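Local coordinates for protein STM4351 (Salmonella enterica, PDB 2Y7I) that binds arginine with high specificity in the bacterial periplasm, as a member of the family 3 solute-binding proteins, at residues Val29-Asp32 / Ile33-Asn37; Ser216-Tyr219 / Ala220-Gln223. All coordinates share one frame; numbering follows the deposited sequence.

Interaction 1. Residues Val29-Asp32 / Ile33-Asn37; sequences VGFD and IDVAN
Phe31 turns its CG anti to the backbone N (chi1 178°), and Val35, one helical turn later, sets CG2 anti to its own carbonyl carbon; together these torsions bring the methyl over one face of the ring. Val35 CG2 stands 3.9 Å from the centroid of the Phe31 ring, only 19° off its normal and a little toward the rim, a CH-pi contact. On the backbone of this first turn, Asp34 N reaches Gly30 O at 3.0 Å, Val35 N bonds to Phe31 O, and Ala36 N completes the series on Asp32 O. Ile33 CG1 lies against the backbone of Val29, 3.4 Å from Val29 C. Asp34 also leans back toward the start of the helix: a water accepts from Gly30 N at 3.0 Å and donates to Asp34 OD1 at 2.8 Å, linking the carboxylate to the N-cap residue, while OD2 takes the indole N-H of Trp226. The buried carboxylate of Asp32 is held at both oxygens, by the hydroxyl of Tyr89 and the backbone N of Gly72. Gly30 has a positive phi, suited to glycine, where strand 28-29 gives way to helix 31-42. The arrangement is a glycine N-cap and first helical turn, with Val29 close to the zinc site of Asp23 and Asp25 and Asp32 near the bound arginine.

Interaction 2. Residues Ser216-Tyr219 / Ala220-Gln223; sequences SPEY and AQMQ
Gln223 reaches back along the helix to Tyr219, one turn earlier, and its side chain can be followed atom by atom. Gln223 CB starts 3.9 Å from Tyr219 O; Gln223 CG, placed beside the backbone N by a chi1 of -69°, comes closer to that oxygen, at 3.5 Å. Beyond CG the chain is extended, carrying CD past the carbonyl, so that of the amide only OE1 comes over the ring. In the given conformer of Tyr219, one of two, Gln223 OE1 sits above one face toward the rim, 3.3 Å from Tyr219 CE2; this close approach is therefore doubtful and at most a van der Waals contact. The backbone bond from Gln223 N to Tyr219 O is weak. On another side of the helix, Gln221 and Glu218 run side by side in the same direction, their flat ends turned 62° against each other. A water donates to Glu218 O at 2.8 Å and, weakly, to Gln221 OE1. Glu218 O also accepts from Met222 N at 2.9 Å, and Met222 CG packs against the same oxygen. At the start, Ser216 is the N-cap: its OG accepts a weak bond from Tyr219 N and is also paired with Val213 O of the preceding helix 200-214. Helix 217-227 turns Met222 and Gln223 toward helix 31-42, while Ala220 packs on Gln223 of the second subunit and Tyr219 on Lys214 of that subunit.

Interactions 1 and 2 are the opening turns of two helices that pack on each other, their centres about 12 Å apart. Met222 and Gln223 make the join: Phe31 CE1 lies 3.8 Å from Gln223 CG, Met222 CE meets Asp34 O at 3.5 Å, and Met222 SD comes to 3.9 Å from Val35 N. Phe31 therefore meets Val35 of its own helix and the terminal helix as well. Their relation to the ligand differs. In 29-37 the side chain of Asp32 comes to about 6 Å from the bound arginine and that of Val29 to about 5 Å from a zinc ion, whereas 216-223 lies away from the annotated sites and contributes to the subunit interface.

Interaction 1. Residues Val29-Asp32 / Ile33-Asn37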
loop_
_atom_site.group_PDB
_atom_site.type_symbol
_atom_site.label_atom_id
_atom_site.label_comp_id
_atom_site.label_asym_id
_atom_site.label_seq_id
_atom_site.Cartn_x
_atom_site.Cartn_y
_atom_site.Cartn_z
ATOM N N VAL A 29 0.556 -3.237 20.596
ATOM C CA VAL A 29 -0.356 -2.709 19.580
ATOM C C VAL A 29 0.362 -1.649 18.747
ATOM O O VAL A 29 1.426 -1.165 19.124
ATOM C CB VAL A 29 -1.655 -2.082 20.219
ATOM C CG1 VAL A 29 -2.520 -3.142 20.887
ATOM C CG2 VAL A 29 -1.297 -0.974 21.216
ATOM N N GLY A 30 -0.217 -1.284 17.611
ATOM C CA GLY A 30 0.367 -0.236 16.800
ATOM C C GLY A 30 0.334 -0.528 15.313
ATOM O O GLY A 30 -0.117 -1.597 14.881
ATOM N N PHE A 31 0.840 0.426 14.535
ATOM C CA PHE A 31 0.897 0.274 13.090
ATOM C C PHE A 31 1.677 -0.977 12.692
ATOM O O PHE A 31 1.184 -1.788 11.903
ATOM C CB PHE A 31 1.506 1.506 12.438
ATOM C CG PHE A 31 1.628 1.398 10.943
ATOM C CD1 PHE A 31 0.508 1.522 10.129
ATOM C CD2 PHE A 31 2.871 1.190 10.352
ATOM C CE1 PHE A 31 0.623 1.438 8.736
ATOM C CE2 PHE A 31 2.997 1.109 8.965
ATOM C CZ PHE A 31 1.869 1.223 8.166
ATOM N N ASP A 32 2.878 -1.141 13.258
ATOM C CA ASP A 32 3.733 -2.291 12.905
ATOM C C ASP A 32 3.098 -3.622 13.269
ATOM O O ASP A 32 3.304 -4.614 12.576
ATOM C CB ASP A 32 5.092 -2.216 13.597
ATOM C CG ASP A 32 6.047 -1.260 12.926
ATOM O OD1 ASP A 32 5.770 -0.776 11.800
ATOM O OD2 ASP A 32 7.103 -0.996 13.532
ATOM N N ILE A 33 2.352 -3.640 14.369
ATOM C CA ILE A 33 1.681 -4.858 14.826
ATOM C C ILE A 33 0.570 -5.242 13.847
ATOM O O ILE A 33 0.400 -6.414 13.526
ATOM C CB ILE A 33 1.103 -4.717 16.257
ATOM C CG1 ILE A 33 2.159 -4.176 17.247
ATOM C CG2 ILE A 33 0.491 -6.047 16.735
ATOM C CD1 ILE A 33 3.517 -4.903 17.241
ATOM N N ASP A 34 -0.180 -4.249 13.382
ATOM C CA ASP A 34 -1.243 -4.480 12.387
ATOM C C ASP A 34 -0.673 -4.996 11.075
ATOM O O ASP A 34 -1.217 -5.938 10.481
ATOM C CB ASP A 34 -2.080 -3.214 12.165
ATOM C CG ASP A 34 -3.050 -2.961 13.309
ATOM O OD1 ASP A 34 -3.037 -3.740 14.283
ATOM O OD2 ASP A 34 -3.819 -1.988 13.245
ATOM N N VAL A 35 0.422 -4.372 10.633
ATOM C CA VAL A 35 1.159 -4.829 9.461
ATOM C C VAL A 35 1.644 -6.279 9.637
ATOM O O VAL A 35 1.379 -7.123 8.779
ATOM C CB VAL A 35 2.344 -3.882 9.098
ATOM C CG1 VAL A 35 3.212 -4.488 7.995
ATOM C CG2 VAL A 35 1.828 -2.513 8.636
ATOM N N ALA A 36 2.343 -6.566 10.738
ATOM C CA ALA A 36 2.871 -7.925 10.958
ATOM C C ALA A 36 1.760 -8.987 11.010
ATOM O O ALA A 36 1.904 -10.081 10.448
ATOM C CB ALA A 36 3.740 -7.970 12.221
ATOM N N ASN A 37 0.657 -8.662 11.681
ATOM C CA ASN A 37 -0.484 -9.581 11.755
ATOM C C ASN A 37 -1.073 -9.860 10.370
ATOM O O ASN A 37 -1.395 -11.001 10.046
ATOM C CB ASN A 37 -1.562 -9.058 12.711
ATOM C CG ASN A 37 -1.276 -9.408 14.177
ATOM O OD1 ASN A 37 -0.913 -10.535 14.496
ATOM N ND2 ASN A 37 -1.464 -8.447 15.066
HETATM O O HOH W 1 -2.478 -3.056 16.914
#

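Interaction 2. Residues Ser216-Tyr219 / Ala220-Gln223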
loop_
_atom_site.group_PDB
_atom_site.type_symbol
_atom_site.label_atom_id
_atom_site.label_comp_id
_atom_site.label_asym_id
_atom_site.label_seq_id
_atom_site.Cartn_x
_atom_site.Cartn_y
_atom_site.Cartn_z
ATOM N N SER A 216 -4.004 -3.745 -0.422
ATOM C CA SER A 216 -5.316 -3.910 0.192
ATOM C C SER A 216 -5.863 -2.585 0.711
ATOM O O SER A 216 -5.104 -1.741 1.192
ATOM C CB SER A 216 -5.262 -4.942 1.328
ATOM O OG SER A 216 -4.519 -4.458 2.440
ATOM N N PRO A 217 -7.192 -2.400 0.620
ATOM C CA PRO A 217 -7.820 -1.220 1.230
ATOM C C PRO A 217 -7.502 -1.135 2.730
ATOM O O PRO A 217 -7.356 -0.034 3.268
ATOM C CB PRO A 217 -9.310 -1.458 1.005
ATOM C CG PRO A 217 -9.381 -2.401 -0.154
ATOM C CD PRO A 217 -8.170 -3.267 -0.064
ATOM N N GLU A 218 -7.365 -2.294 3.380
ATOM C CA GLU A 218 -7.053 -2.380 4.819
ATOM C C GLU A 218 -5.747 -1.706 5.209
ATOM O O GLU A 218 -5.627 -1.154 6.305
ATOM C CB GLU A 218 -7.012 -3.840 5.287
ATOM C CG GLU A 218 -8.376 -4.530 5.347
ATOM C CD GLU A 218 -8.799 -5.164 4.021
ATOM O OE1 GLU A 218 -8.097 -4.991 3.003
ATOM O OE2 GLU A 218 -9.848 -5.841 3.995
ATOM N N TYR A 219 -4.775 -1.742 4.305
ATOM C CA TYR A 219 -3.466 -1.168 4.569
ATOM C C TYR A 219 -3.544 0.360 4.540
ATOM O O TYR A 219 -2.895 1.029 5.340
ATOM C CB TYR A 219 -2.453 -1.757 3.584
ATOM C CG TYR A 219 -1.088 -1.123 3.553
ATOM C CD1 TYR A 219 -0.174 -1.297 4.597
ATOM C CD2 TYR A 219 -0.696 -0.371 2.452
ATOM C CE1 TYR A 219 1.087 -0.707 4.539
ATOM C CE2 TYR A 219 0.539 0.207 2.384
ATOM C CZ TYR A 219 1.429 0.043 3.421
ATOM O OH TYR A 219 2.656 0.647 3.308
ATOM N N ALA A 220 -4.390 0.903 3.662
ATOM C CA ALA A 220 -4.678 2.342 3.655
ATOM C C ALA A 220 -5.382 2.743 4.958
ATOM O O ALA A 220 -5.080 3.789 5.544
ATOM C CB ALA A 220 -5.512 2.723 2.445
ATOM N N GLN A 221 -6.300 1.890 5.416
ATOM C CA GLN A 221 -7.010 2.124 6.678
ATOM C C GLN A 221 -6.092 2.058 7.907
ATOM O O GLN A 221 -6.293 2.809 8.861
ATOM C CB GLN A 221 -8.200 1.166 6.822
ATOM C CG GLN A 221 -9.273 1.348 5.749
ATOM C CD GLN A 221 -10.149 0.116 5.568
ATOM O OE1 GLN A 221 -9.973 -0.900 6.252
ATOM N NE2 GLN A 221 -11.092 0.196 4.633
ATOM N N MET A 222 -5.085 1.179 7.880
ATOM C CA MET A 222 -4.076 1.118 8.960
ATOM C C MET A 222 -3.320 2.438 9.105
ATOM O O MET A 222 -3.066 2.902 10.220
ATOM C CB MET A 222 -3.064 -0.003 8.710
ATOM C CG MET A 222 -3.592 -1.407 8.908
ATOM S SD MET A 222 -2.311 -2.585 8.430
ATOM C CE MET A 222 -3.254 -4.099 8.329
ATOM N N GLN A 223 -2.960 3.033 7.969
ATOM C CA GLN A 223 -2.255 4.311 7.941
ATOM C C GLN A 223 -3.148 5.437 8.463
ATOM O O GLN A 223 -2.712 6.260 9.275
ATOM C CB GLN A 223 -1.783 4.619 6.518
ATOM C CG GLN A 223 -0.655 3.697 6.022
ATOM C CD GLN A 223 -0.228 4.003 4.587
ATOM O OE1 GLN A 223 -0.128 3.103 3.747
ATOM N NE2 GLN A 223 0.001 5.277 4.297
HETATM O O HOH W 2 -7.376 -2.071 8.282
#